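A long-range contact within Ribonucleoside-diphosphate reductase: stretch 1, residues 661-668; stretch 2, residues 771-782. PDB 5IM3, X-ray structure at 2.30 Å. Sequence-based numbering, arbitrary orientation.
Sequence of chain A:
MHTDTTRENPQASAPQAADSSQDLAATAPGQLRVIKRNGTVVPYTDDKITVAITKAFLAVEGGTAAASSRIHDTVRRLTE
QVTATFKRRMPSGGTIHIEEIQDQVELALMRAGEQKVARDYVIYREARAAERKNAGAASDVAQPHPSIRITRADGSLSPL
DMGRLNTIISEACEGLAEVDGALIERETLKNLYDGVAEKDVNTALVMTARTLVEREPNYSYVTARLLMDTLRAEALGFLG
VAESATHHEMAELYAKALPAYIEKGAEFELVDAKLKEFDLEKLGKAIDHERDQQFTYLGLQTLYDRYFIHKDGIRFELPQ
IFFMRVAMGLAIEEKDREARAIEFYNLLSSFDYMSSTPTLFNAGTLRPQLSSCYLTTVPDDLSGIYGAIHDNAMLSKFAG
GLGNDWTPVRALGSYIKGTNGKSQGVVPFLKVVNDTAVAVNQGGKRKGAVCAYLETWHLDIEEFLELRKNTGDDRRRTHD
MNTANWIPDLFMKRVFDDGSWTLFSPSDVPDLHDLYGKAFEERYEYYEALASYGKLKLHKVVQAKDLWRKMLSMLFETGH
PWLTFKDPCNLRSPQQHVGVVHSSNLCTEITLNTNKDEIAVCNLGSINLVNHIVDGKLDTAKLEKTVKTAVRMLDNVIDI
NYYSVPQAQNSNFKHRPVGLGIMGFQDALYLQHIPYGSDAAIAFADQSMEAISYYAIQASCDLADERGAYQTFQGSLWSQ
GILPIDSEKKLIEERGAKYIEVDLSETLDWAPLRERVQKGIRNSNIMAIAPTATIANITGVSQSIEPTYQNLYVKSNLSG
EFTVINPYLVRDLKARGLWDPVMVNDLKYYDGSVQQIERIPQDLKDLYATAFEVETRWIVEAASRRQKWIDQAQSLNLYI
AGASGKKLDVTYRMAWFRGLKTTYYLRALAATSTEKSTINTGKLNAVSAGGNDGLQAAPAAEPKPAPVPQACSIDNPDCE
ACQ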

ATOM      1  N   GLY A 661      -9.265 -46.482   7.504  1.00 39.98           N
ATOM      2  CA  GLY A 661      -8.688 -45.574   6.547  1.00 39.65           C
ATOM      3  C   GLY A 661      -7.511 -46.173   5.805  1.00 43.97           C
ATOM      4  O   GLY A 661      -7.299 -47.394   5.790  1.00 41.86           O
ATOM      5  N   ILE A 662      -6.725 -45.293   5.176  1.00 47.72           N
ATOM      6  CA  ILE A 662      -5.549 -45.690   4.413  1.00 51.63           C
ATOM      7  C   ILE A 662      -4.410 -44.719   4.689  1.00 52.64           C
ATOM      8  O   ILE A 662      -4.617 -43.577   5.110  1.00 52.92           O
ATOM      9  CB  ILE A 662      -5.833 -45.745   2.894  1.00 53.82           C
ATOM     10  CG1 ILE A 662      -6.377 -44.398   2.402  1.00 54.44           C
ATOM     11  CG2 ILE A 662      -6.809 -46.872   2.579  1.00 54.39           C
ATOM     12  CD1 ILE A 662      -6.446 -44.275   0.891  1.00 56.17           C
ATOM     13  N   MET A 663      -3.191 -45.190   4.432  1.00 49.75           N
ATOM     14  CA  MET A 663      -2.006 -44.347   4.477  1.00 51.16           C
ATOM     15  C   MET A 663      -0.972 -44.905   3.511  1.00 52.49           C
ATOM     16  O   MET A 663      -1.092 -46.029   3.016  1.00 51.28           O
ATOM     17  CB  MET A 663      -1.437 -44.236   5.900  1.00 50.26           C
ATOM     18  CG  MET A 663      -1.111 -45.560   6.568  1.00 52.60           C
ATOM     19  SD  MET A 663      -0.343 -45.321   8.186  1.00 55.08           S
ATOM     20  CE  MET A 663      -0.141 -47.014   8.721  1.00 52.46           C
ATOM     21  N   GLY A 664       0.049 -44.095   3.240  1.00 51.76           N
ATOM     22  CA  GLY A 664       1.041 -44.449   2.247  1.00 51.05           C
ATOM     23  C   GLY A 664       0.583 -44.272   0.818  1.00 52.38           C
ATOM     24  O   GLY A 664       1.165 -44.876  -0.087  1.00 54.28           O
ATOM     25  N   PHE A 665      -0.444 -43.450   0.586  1.00 52.92           N
ATOM     26  CA  PHE A 665      -0.976 -43.285  -0.764  1.00 54.83           C
ATOM     27  C   PHE A 665       0.060 -42.659  -1.688  1.00 54.29           C
ATOM     28  O   PHE A 665       0.303 -43.153  -2.794  1.00 59.69           O
ATOM     29  CB  PHE A 665      -2.245 -42.433  -0.726  1.00 53.30           C
ATOM     30  CG  PHE A 665      -2.927 -42.305  -2.059  1.00 55.32           C
ATOM     31  CD1 PHE A 665      -3.831 -43.265  -2.484  1.00 56.41           C
ATOM     32  CD2 PHE A 665      -2.656 -41.231  -2.890  1.00 57.37           C
ATOM     33  CE1 PHE A 665      -4.456 -43.153  -3.710  1.00 57.10           C
ATOM     34  CE2 PHE A 665      -3.277 -41.115  -4.119  1.00 57.81           C
ATOM     35  CZ  PHE A 665      -4.180 -42.077  -4.527  1.00 58.07           C
ATOM     36  N   GLN A 666       0.682 -41.563  -1.250  1.00 52.02           N
ATOM     37  CA  GLN A 666       1.699 -40.917  -2.073  1.00 55.04           C
ATOM     38  C   GLN A 666       2.846 -41.874  -2.364  1.00 55.32           C
ATOM     39  O   GLN A 666       3.332 -41.949  -3.498  1.00 56.79           O
ATOM     40  CB  GLN A 666       2.204 -39.652  -1.376  1.00 52.91           C
ATOM     41  CG  GLN A 666       3.421 -38.995  -2.023  1.00 58.49           C
ATOM     42  CD  GLN A 666       3.106 -38.338  -3.354  1.00 58.35           C
ATOM     43  OE1 GLN A 666       2.932 -37.123  -3.429  1.00 58.57           O
ATOM     44  NE2 GLN A 666       3.037 -39.138  -4.409  1.00 57.37           N
ATOM     45  N   ASP A 667       3.283 -42.629  -1.353  1.00 57.64           N
ATOM     46  CA  ASP A 667       4.347 -43.603  -1.563  1.00 55.59           C
ATOM     47  C   ASP A 667       3.895 -44.731  -2.483  1.00 57.01           C
ATOM     48  O   ASP A 667       4.702 -45.265  -3.251  1.00 59.80           O
ATOM     49  CB  ASP A 667       4.816 -44.159  -0.220  1.00 53.95           C
ATOM     50  CG  ASP A 667       5.554 -43.124   0.613  1.00 54.25           C
ATOM     51  OD1 ASP A 667       5.657 -41.962   0.166  1.00 54.44           O
ATOM     52  OD2 ASP A 667       6.022 -43.470   1.718  1.00 51.82           O
ATOM     53  N   ALA A 668       2.616 -45.104  -2.427  1.00 57.79           N
ATOM     54  CA  ALA A 668       2.108 -46.104  -3.359  1.00 59.35           C
ATOM     55  C   ALA A 668       2.138 -45.585  -4.791  1.00 59.78           C
ATOM     56  O   ALA A 668       2.377 -46.354  -5.728  1.00 60.73           O
ATOM     57  CB  ALA A 668       0.689 -46.520  -2.967  1.00 55.95           C
ATOM     58  N   PRO A 771      -6.318 -38.361   9.513  1.00 45.29           N
ATOM     59  CA  PRO A 771      -4.871 -38.124   9.545  1.00 47.37           C
ATOM     60  C   PRO A 771      -4.163 -39.269  10.253  1.00 47.56           C
ATOM     61  O   PRO A 771      -4.741 -39.958  11.097  1.00 49.29           O
ATOM     62  CB  PRO A 771      -4.739 -36.806  10.318  1.00 45.31           C
ATOM     63  CG  PRO A 771      -6.070 -36.136  10.148  1.00 44.54           C
ATOM     64  CD  PRO A 771      -7.066 -37.253  10.127  1.00 44.74           C
ATOM     65  N   THR A 772      -2.895 -39.474   9.894  1.00 46.80           N
ATOM     66  CA  THR A 772      -2.121 -40.619  10.368  1.00 48.94           C
ATOM     67  C   THR A 772      -0.714 -40.189  10.747  1.00 51.28           C
ATOM     68  O   THR A 772       0.257 -40.916  10.507  1.00 48.94           O
ATOM     69  CB  THR A 772      -2.056 -41.717   9.309  1.00 49.28           C
ATOM     70  OG1 THR A 772      -1.325 -41.237   8.175  1.00 50.68           O
ATOM     71  CG2 THR A 772      -3.450 -42.144   8.871  1.00 48.21           C
ATOM     72  N   ALA A 773      -0.586 -38.999  11.338  1.00 57.36           N
ATOM     73  CA  ALA A 773       0.724 -38.436  11.651  1.00 58.76           C
ATOM     74  C   ALA A 773       1.649 -39.468  12.291  1.00 59.57           C
ATOM     75  O   ALA A 773       2.695 -39.820  11.734  1.00 59.73           O
ATOM     76  CB  ALA A 773       0.554 -37.227  12.572  1.00 60.91           C
ATOM     77  N   THR A 774       1.272 -39.970  13.467  1.00 54.50           N
ATOM     78  CA  THR A 774       2.172 -40.835  14.222  1.00 54.71           C
ATOM     79  C   THR A 774       2.324 -42.201  13.560  1.00 52.74           C
ATOM     80  O   THR A 774       3.446 -42.695  13.391  1.00 51.56           O
ATOM     81  CB  THR A 774       1.673 -40.981  15.658  1.00 54.50           C
ATOM     82  OG1 THR A 774       1.596 -39.689  16.270  1.00 56.48           O
ATOM     83  CG2 THR A 774       2.614 -41.862  16.470  1.00 58.36           C
ATOM     84  N   ILE A 775       1.209 -42.831  13.174  1.00 48.41           N
ATOM     85  CA  ILE A 775       1.268 -44.218  12.723  1.00 51.02           C
ATOM     86  C   ILE A 775       1.902 -44.347  11.341  1.00 51.09           C
ATOM     87  O   ILE A 775       2.430 -45.414  11.006  1.00 50.14           O
ATOM     88  CB  ILE A 775      -0.132 -44.864  12.744  1.00 49.25           C
ATOM     89  CG1 ILE A 775      -1.099 -44.128  11.816  1.00 47.73           C
ATOM     90  CG2 ILE A 775      -0.674 -44.896  14.173  1.00 50.84           C
ATOM     91  CD1 ILE A 775      -2.479 -44.768  11.749  1.00 48.74           C
ATOM     92  N   ALA A 776       1.863 -43.296  10.521  1.00 50.03           N
ATOM     93  CA  ALA A 776       2.637 -43.304   9.285  1.00 51.64           C
ATOM     94  C   ALA A 776       4.130 -43.228   9.581  1.00 54.42           C
ATOM     95  O   ALA A 776       4.933 -43.914   8.940  1.00 54.09           O
ATOM     96  CB  ALA A 776       2.206 -42.148   8.382  1.00 50.27           C
ATOM     97  N   ASN A 777       4.518 -42.404  10.558  1.00 58.02           N
ATOM     98  CA  ASN A 777       5.912 -42.362  10.985  1.00 60.96           C
ATOM     99  C   ASN A 777       6.348 -43.694  11.580  1.00 60.82           C
ATOM    100  O   ASN A 777       7.489 -44.127  11.382  1.00 63.34           O
ATOM    101  CB  ASN A 777       6.118 -41.240  12.003  1.00 65.10           C
ATOM    102  CG  ASN A 777       6.027 -39.863  11.382  1.00 66.84           C
ATOM    103  OD1 ASN A 777       5.620 -39.711  10.229  1.00 67.38           O
ATOM    104  ND2 ASN A 777       6.406 -38.848  12.146  1.00 68.31           N
ATOM    105  N   ILE A 778       5.459 -44.353  12.329  1.00 58.78           N
ATOM    106  CA  ILE A 778       5.806 -45.644  12.914  1.00 60.42           C
ATOM    107  C   ILE A 778       6.074 -46.664  11.815  1.00 58.13           C
ATOM    108  O   ILE A 778       7.026 -47.446  11.893  1.00 60.56           O
ATOM    109  CB  ILE A 778       4.695 -46.118  13.871  1.00 60.18           C
ATOM    110  CG1 ILE A 778       4.602 -45.183  15.080  1.00 60.30           C
ATOM    111  CG2 ILE A 778       4.953 -47.553  14.335  1.00 62.55           C
ATOM    112  CD1 ILE A 778       3.403 -45.439  15.965  1.00 58.40           C
ATOM    113  N   THR A 779       5.245 -46.666  10.774  1.00 55.86           N
ATOM    114  CA  THR A 779       5.363 -47.623   9.684  1.00 56.91           C
ATOM    115  C   THR A 779       6.263 -47.138   8.554  1.00 56.93           C
ATOM    116  O   THR A 779       6.585 -47.927   7.660  1.00 58.39           O
ATOM    117  CB  THR A 779       3.976 -47.953   9.122  1.00 55.28           C
ATOM    118  OG1 THR A 779       3.342 -46.750   8.674  1.00 51.59           O
ATOM    119  CG2 THR A 779       3.109 -48.622  10.188  1.00 56.02           C
ATOM    120  N   GLY A 780       6.666 -45.871   8.567  1.00 62.42           N
ATOM    121  CA  GLY A 780       7.618 -45.363   7.594  1.00 61.74           C
ATOM    122  C   GLY A 780       7.043 -45.044   6.232  1.00 60.67           C
ATOM    123  O   GLY A 780       7.730 -45.227   5.219  1.00 61.96           O
ATOM    124  N   VAL A 781       5.805 -44.552   6.173  1.00 51.02           N
ATOM    125  CA  VAL A 781       5.128 -44.266   4.914  1.00 48.03           C
ATOM    126  C   VAL A 781       4.604 -42.833   4.945  1.00 45.58           C
ATOM    127  O   VAL A 781       4.708 -42.132   5.952  1.00 44.20           O
ATOM    128  CB  VAL A 781       3.982 -45.262   4.631  1.00 50.30           C
ATOM    129  CG1 VAL A 781       4.531 -46.688   4.525  1.00 51.68           C
ATOM    130  CG2 VAL A 781       2.907 -45.174   5.716  1.00 47.55           C
ATOM    131  N   SER A 782       4.042 -42.404   3.820  1.00 48.75           N
ATOM    132  CA  SER A 782       3.499 -41.059   3.707  1.00 50.90           C
ATOM    133  C   SER A 782       2.168 -40.946   4.451  1.00 48.97           C
ATOM    134  O   SER A 782       1.505 -41.940   4.754  1.00 48.06           O
ATOM    135  CB  SER A 782       3.314 -40.671   2.239  1.00 50.53           C
ATOM    136  OG  SER A 782       2.510 -41.618   1.553  1.00 52.85           O
TER
HETATM  137  O   HOH W   1       0.199 -39.984   1.315  1.00 38.72           O

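Long-range contacts often join one apolar bump, seated in a hollow, to a short polar clasp that fixes its register, and these two stretches of a ribonucleotide reductase, more than a hundred residues apart, follow that pattern. A strand, 661-663, gives way at G664 to a helix; in the other stretch, helix 773-779 ends and its chain turns at G780, where phi is positive, into V781 and S782. Strand and helix axes come no closer than 10.0 Å and cross at 48°, leaving room for a long side chain between them.

M663 is that side chain. Extended, with chi2 and chi3 both t, it lies in a hollow lined by helix 773-779 and the segment that follows. Its SD sits 3.9 Å from I775 CG1, 4.1 Å from A776 CB and 3.8 Å from A776 CA, so the sulfur lies against both the alanine methyl and its backbone carbon. V781 CG2, 4.1 Å from M663 SD, adds another wall. At the tip, M663 CE lies 3.5 Å from T779 OG1, a hydroxyl already donating to I775 O (2.8 Å), so its polarity is met within the helix. Near the base, M663 CB lies 3.8 Å from T772 OG1.

The clasp forms where the chains draw closest, the CA atoms of G664 and S782 being 4.4 Å apart. G664 N donates to S782 O at 3.0 Å. The glycine is a matching hollow: its CA packs 3.9 Å from V781 CB, and a CB built ideally on G664 would stand only 3.4 Å from that atom, while its positive phi independently favours glycine. S782 then reaches over the start of the helix that follows G664, where its OG accepts from D667 N at 3.2 Å. A water bridges the same region, accepting from Q666 N (3.1 Å) and lying 2.8 Å from S782 OG.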